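Local coordinates for type I modular polyketide synthase (PDB 6IYT), which probably selects an ethylmalonyl-type extender unit from its coenzyme A thioester and loads it onto an acyl carrier protein during salinomycin assembly, at residues 214-219 against 364-369; 232-237 against 336-341. All blocks are in the same frame, centred on the assembly; numbering follows the deposited sequence.

Interaction 1. Residues 214-219 against 364-369; sequences QGEIAA and SYWFEN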
loop_
_atom_site.group_PDB
_atom_site.type_symbol
_atom_site.label_atom_id
_atom_site.label_comp_id
_atom_site.label_asym_id
_atom_site.label_seq_id
_atom_site.Cartn_x
_atom_site.Cartn_y
_atom_site.Cartn_z
ATOM N N GLN A 214 2.230 12.653 -2.588
ATOM C CA GLN A 214 2.697 12.660 -1.193
ATOM C C GLN A 214 3.277 11.306 -0.777
ATOM O O GLN A 214 4.125 11.231 0.144
ATOM C CB GLN A 214 1.528 13.037 -0.240
ATOM C CG GLN A 214 0.438 11.997 -0.225
ATOM C CD GLN A 214 -0.820 12.423 0.481
ATOM O OE1 GLN A 214 -1.066 12.026 1.641
ATOM N NE2 GLN A 214 -1.690 13.117 -0.236
ATOM N N GLY A 215 2.888 10.245 -1.482
ATOM C CA GLY A 215 3.429 8.917 -1.220
ATOM C C GLY A 215 4.944 8.850 -1.340
ATOM O O GLY A 215 5.587 7.923 -0.824
ATOM N N GLU A 216 5.508 9.692 -2.187
ATOM C CA GLU A 216 6.957 9.691 -2.338
ATOM C C GLU A 216 7.647 10.052 -1.028
ATOM O O GLU A 216 8.804 9.734 -0.842
ATOM C CB GLU A 216 7.383 10.639 -3.457
ATOM C CG GLU A 216 7.111 10.089 -4.855
ATOM C CD GLU A 216 8.001 10.701 -5.936
ATOM O OE1 GLU A 216 8.398 9.956 -6.863
ATOM O OE2 GLU A 216 8.400 11.888 -5.812
ATOM N N ILE A 217 6.971 10.812 -0.165
ATOM C CA ILE A 217 7.575 11.157 1.152
ATOM C C ILE A 217 7.689 9.887 2.039
ATOM O O ILE A 217 8.751 9.597 2.626
ATOM C CB ILE A 217 6.757 12.219 1.879
ATOM C CG1 ILE A 217 6.612 13.476 1.016
ATOM C CG2 ILE A 217 7.393 12.539 3.212
ATOM C CD1 ILE A 217 5.508 14.416 1.478
ATOM N N ALA A 218 6.645 9.061 2.034
ATOM C CA ALA A 218 6.720 7.739 2.698
ATOM C C ALA A 218 7.763 6.810 2.052
ATOM O O ALA A 218 8.536 6.148 2.757
ATOM C CB ALA A 218 5.363 7.067 2.727
ATOM N N ALA A 219 7.829 6.821 0.736
ATOM C CA ALA A 219 8.815 6.024 0.019
ATOM C C ALA A 219 10.251 6.408 0.411
ATOM O O ALA A 219 11.114 5.528 0.655
ATOM C CB ALA A 219 8.622 6.195 -1.460
ATOM N N SER A 364 13.558 21.757 -3.873
ATOM C CA SER A 364 13.147 21.904 -5.282
ATOM C C SER A 364 12.451 20.661 -5.786
ATOM O O SER A 364 11.442 20.728 -6.530
ATOM C CB SER A 364 14.352 22.223 -6.179
ATOM O OG SER A 364 14.685 23.601 -6.061
ATOM N N TYR A 365 12.950 19.515 -5.377
ATOM C CA TYR A 365 12.264 18.242 -5.707
ATOM C C TYR A 365 10.862 18.171 -5.129
ATOM O O TYR A 365 9.946 17.778 -5.812
ATOM C CB TYR A 365 13.060 17.056 -5.236
ATOM C CG TYR A 365 12.474 15.763 -5.695
ATOM C CD1 TYR A 365 12.745 15.269 -6.971
ATOM C CD2 TYR A 365 11.546 15.092 -4.916
ATOM C CE1 TYR A 365 12.126 14.121 -7.441
ATOM C CE2 TYR A 365 10.875 13.978 -5.399
ATOM C CZ TYR A 365 11.261 13.427 -6.599
ATOM O OH TYR A 365 10.577 12.361 -7.088
ATOM N N TRP A 366 10.693 18.558 -3.872
ATOM C CA TRP A 366 9.403 18.466 -3.243
ATOM C C TRP A 366 8.405 19.494 -3.784
ATOM O O TRP A 366 7.224 19.180 -3.910
ATOM C CB TRP A 366 9.508 18.541 -1.743
ATOM C CG TRP A 366 10.226 17.369 -1.166
ATOM C CD1 TRP A 366 11.468 17.374 -0.594
ATOM C CD2 TRP A 366 9.843 15.995 -1.283
ATOM N NE1 TRP A 366 11.886 16.099 -0.355
ATOM C CE2 TRP A 366 10.932 15.222 -0.815
ATOM C CE3 TRP A 366 8.754 15.344 -1.862
ATOM C CZ2 TRP A 366 10.915 13.844 -0.814
ATOM C CZ3 TRP A 366 8.718 13.945 -1.835
ATOM C CH2 TRP A 366 9.778 13.216 -1.294
ATOM N N PHE A 367 8.911 20.599 -4.349
ATOM C CA PHE A 367 8.059 21.447 -5.144
ATOM C C PHE A 367 7.612 20.752 -6.437
ATOM O O PHE A 367 6.441 20.714 -6.740
ATOM C CB PHE A 367 8.709 22.764 -5.492
ATOM C CG PHE A 367 7.872 23.599 -6.422
ATOM C CD1 PHE A 367 6.717 24.197 -5.960
ATOM C CD2 PHE A 367 8.124 23.602 -7.774
ATOM C CE1 PHE A 367 5.862 24.863 -6.837
ATOM C CE2 PHE A 367 7.308 24.322 -8.663
ATOM C CZ PHE A 367 6.166 24.937 -8.185
ATOM N N GLU A 368 8.556 20.195 -7.189
ATOM C CA GLU A 368 8.211 19.500 -8.431
ATOM C C GLU A 368 7.255 18.340 -8.153
ATOM O O GLU A 368 6.317 18.096 -8.914
ATOM C CB GLU A 368 9.471 18.984 -9.112
ATOM C CG GLU A 368 10.399 20.075 -9.641
ATOM C CD GLU A 368 9.767 20.904 -10.733
ATOM O OE1 GLU A 368 9.267 20.302 -11.725
ATOM O OE2 GLU A 368 9.833 22.170 -10.634
ATOM N N ASN A 369 7.478 17.638 -7.049
ATOM C CA ASN A 369 6.599 16.520 -6.674
ATOM C C ASN A 369 5.129 16.944 -6.536
ATOM O O ASN A 369 4.238 16.210 -6.964
ATOM C CB ASN A 369 7.103 15.876 -5.404
ATOM C CG ASN A 369 6.090 14.966 -4.761
ATOM O OD1 ASN A 369 5.259 15.419 -3.928
ATOM N ND2 ASN A 369 6.210 13.693 -5.021
#

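Interaction 2. Residues 232-237 against 336-341; sequences AQVVVL and SFVEPR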
loop_
_atom_site.group_PDB
_atom_site.type_symbol
_atom_site.label_atom_id
_atom_site.label_comp_id
_atom_site.label_asym_id
_atom_site.label_seq_id
_atom_site.Cartn_x
_atom_site.Cartn_y
_atom_site.Cartn_z
ATOM N N ALA A 232 8.799 13.340 7.971
ATOM C CA ALA A 232 7.668 13.761 8.762
ATOM C C ALA A 232 7.412 15.260 8.675
ATOM O O ALA A 232 6.271 15.708 8.479
ATOM C CB ALA A 232 7.835 13.320 10.198
ATOM N N GLN A 233 8.463 16.044 8.782
ATOM C CA GLN A 233 8.342 17.465 8.716
ATOM C C GLN A 233 7.899 17.957 7.331
ATOM O O GLN A 233 7.077 18.876 7.244
ATOM C CB GLN A 233 9.658 18.137 9.140
ATOM C CG GLN A 233 9.528 19.617 9.362
ATOM C CD GLN A 233 10.795 20.258 9.929
ATOM O OE1 GLN A 233 11.771 19.589 10.224
ATOM N NE2 GLN A 233 10.721 21.548 10.180
ATOM N N VAL A 234 8.347 17.286 6.264
ATOM C CA VAL A 234 7.891 17.620 4.927
ATOM C C VAL A 234 6.390 17.413 4.801
ATOM O O VAL A 234 5.665 18.300 4.301
ATOM C CB VAL A 234 8.604 16.832 3.829
ATOM C CG1 VAL A 234 7.966 17.089 2.506
ATOM C CG2 VAL A 234 10.079 17.186 3.757
ATOM N N VAL A 235 5.905 16.254 5.211
ATOM C CA VAL A 235 4.481 15.973 5.014
ATOM C C VAL A 235 3.590 16.862 5.888
ATOM O O VAL A 235 2.560 17.351 5.413
ATOM C CB VAL A 235 4.114 14.478 5.175
ATOM C CG1 VAL A 235 4.213 14.032 6.610
ATOM C CG2 VAL A 235 2.702 14.237 4.652
ATOM N N VAL A 236 4.056 17.204 7.084
ATOM C CA VAL A 236 3.304 18.089 7.964
ATOM C C VAL A 236 3.247 19.499 7.377
ATOM O O VAL A 236 2.186 20.069 7.231
ATOM C CB VAL A 236 3.903 18.147 9.386
ATOM C CG1 VAL A 236 3.244 19.286 10.200
ATOM C CG2 VAL A 236 3.699 16.824 10.103
ATOM N N LEU A 237 4.381 20.046 6.993
ATOM C CA LEU A 237 4.402 21.443 6.573
ATOM C C LEU A 237 3.736 21.640 5.234
ATOM O O LEU A 237 3.070 22.638 5.024
ATOM C CB LEU A 237 5.817 21.982 6.526
ATOM C CG LEU A 237 6.502 22.153 7.870
ATOM C CD1 LEU A 237 7.912 22.709 7.634
ATOM C CD2 LEU A 237 5.706 23.044 8.817
ATOM N N SER A 336 13.303 24.073 3.111
ATOM C CA SER A 336 14.750 24.270 2.904
ATOM C C SER A 336 15.606 23.477 3.914
ATOM O O SER A 336 16.799 23.257 3.690
ATOM C CB SER A 336 15.092 25.748 3.004
ATOM O OG SER A 336 14.708 26.265 4.277
ATOM N N PHE A 337 15.001 23.051 5.005
ATOM C CA PHE A 337 15.712 22.251 6.037
ATOM C C PHE A 337 16.150 20.871 5.556
ATOM O O PHE A 337 16.939 20.202 6.224
ATOM C CB PHE A 337 14.835 22.100 7.279
ATOM C CG PHE A 337 13.584 21.295 7.043
ATOM C CD1 PHE A 337 13.620 19.895 7.057
ATOM C CD2 PHE A 337 12.410 21.914 6.690
ATOM C CE1 PHE A 337 12.477 19.155 6.825
ATOM C CE2 PHE A 337 11.257 21.157 6.430
ATOM C CZ PHE A 337 11.321 19.781 6.440
ATOM N N VAL A 338 15.484 20.351 4.526
ATOM C CA VAL A 338 15.627 18.938 4.175
ATOM C C VAL A 338 17.073 18.574 3.861
ATOM O O VAL A 338 17.773 19.315 3.200
ATOM C CB VAL A 338 14.734 18.561 2.972
ATOM C CG1 VAL A 338 15.003 17.140 2.558
ATOM C CG2 VAL A 338 13.287 18.711 3.358
ATOM N N GLU A 339 17.523 17.440 4.395
ATOM C CA GLU A 339 18.856 16.928 4.100
ATOM C C GLU A 339 18.774 15.532 3.498
ATOM O O GLU A 339 18.985 14.520 4.202
ATOM C CB GLU A 339 19.690 16.883 5.366
ATOM C CG GLU A 339 19.888 18.241 5.980
ATOM C CD GLU A 339 20.892 19.107 5.217
ATOM O OE1 GLU A 339 21.494 18.621 4.253
ATOM O OE2 GLU A 339 21.080 20.279 5.596
ATOM N N PRO A 340 18.459 15.462 2.221
ATOM C CA PRO A 340 18.376 14.178 1.546
ATOM C C PRO A 340 19.727 13.500 1.448
ATOM O O PRO A 340 20.772 14.178 1.446
ATOM C CB PRO A 340 17.865 14.542 0.151
ATOM C CG PRO A 340 18.314 15.954 -0.063
ATOM C CD PRO A 340 18.248 16.592 1.295
ATOM N N ARG A 341 19.709 12.189 1.295
ATOM C CA ARG A 341 20.937 11.410 1.167
ATOM C C ARG A 341 20.685 10.131 0.399
ATOM O O ARG A 341 19.529 9.709 0.217
ATOM C CB ARG A 341 21.561 11.118 2.546
ATOM C CG ARG A 341 20.735 10.168 3.430
ATOM C CD ARG A 341 19.822 10.917 4.368
ATOM N NE ARG A 341 18.986 9.986 5.130
ATOM C CZ ARG A 341 18.987 9.889 6.448
ATOM N NH1 ARG A 341 19.547 10.840 7.170
ATOM N NH2 ARG A 341 18.286 8.951 7.037
#

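Interaction 1. Residues 214-219 against 364-369
Y365 and N369, one turn apart on helix 363-371, both carry CG anti to the backbone N (chi1 -173° and 165°), which sends the phenol and the amide toward E216 on the facing helix. The extended E216 chain brings its carboxylate to them, and OE2 takes a bond from each. Y365 OH donates to OE2 of E216 at 2.6 Å, on the syn side of the carboxylate, whose plane lies nearly level with the phenol ring. N369 ND2 reaches the same OE2 of E216 at 2.9 Å, from above the carboxylate plane; with an N-H...O angle of 137° this second bond is clearly bent. OE1 of E216 is held by the backbone N of T350, so both oxygens of this buried carboxylate are held, and the three donors would be expected to favour its charged form. N369 is itself held firmly: R238 bonds to its OD1, and its ND2 also reaches the carbonyl of S213, in a GxSxG sequence consistent with the nucleophile elbow of acyltransferases.

Beside this polar cluster, W366 turns the six-membered end of its indole to the other helix. Its CZ3 lies 3.6 Å from CG1 of I217, while the ring edge points CH2 at O of E216, also at 3.6 Å. The two short helical segments lie nearer antiparallel than parallel, 11.5 Å apart at their axes, so long side chains bridge them. Around helix 215-223, I217 and A218 pack on helix 181-200, A218 and A219 meet F125 of strand 120-125, and I217 also touches helix 228-245.

Interaction 2. Residues 232-237 against 336-341
The phenyl ring of F337 is the bump of this contact, and the hollow that receives it lies on helix 228-245 between Q233, V234 and L237. Q233 supplies one wall. Because CG of Q233 points away from the backbone N (chi1 -168°) and the chain beyond it is extended, the amide lies flat over the ring, the planes 13° apart and CD standing 3.5 Å above the plane of the F337 ring, over its centre. The aliphatic part of the same side chain follows the ring down to its tip, where CG of Q233 comes within 3.4 Å of CZ of F337. That tip faces the helix backbone: N of V234 lies at the ring edge, in plane, 3.9 Å from CZ of F337, and CG2 of V234 packs against CZ of F337, also at 3.9 Å. L237, one turn after Q233, adds CD1 at 3.9 Å from CE2 of F337.

Against the opposite face of the ring rests CG2 of V338, offset toward the rim, so the phenyl is sandwiched between an amide and a methyl group. The same methyl also touches the helix, CG2 of V338 meeting CG2 of V234 at 3.6 Å, and the two valine side chains cross at about a right angle. No hydrogen bond joins the segments; the fit is one of shape. Nearby, however, the backbone N of E339 bonds to D230 on the same helix. The arrangement is a partly buried amide-pi stack, by which an irregular loop packs onto a helix of the acyltransferase domain.

From the N terminus, the chain leaves strand 208-211 of the parallel sheet, enters helix 215-223 with the first half of interaction 1, and passes directly into helix 228-245, which carries the first half of interaction 2. It then builds most of the mixed sheet, through strands 251-255 to 310-312, and returns by helix 328-334 to residues 336-341, closing interaction 2. Residues 364-369 close interaction 1 later, so the smaller loop sits within the larger one. Both contacts thus bring the returning chain back onto consecutive helices. They also meet directly: CD1 of I217 packs 3.8 Å from CG1 of V234, making the two contacts neighbours.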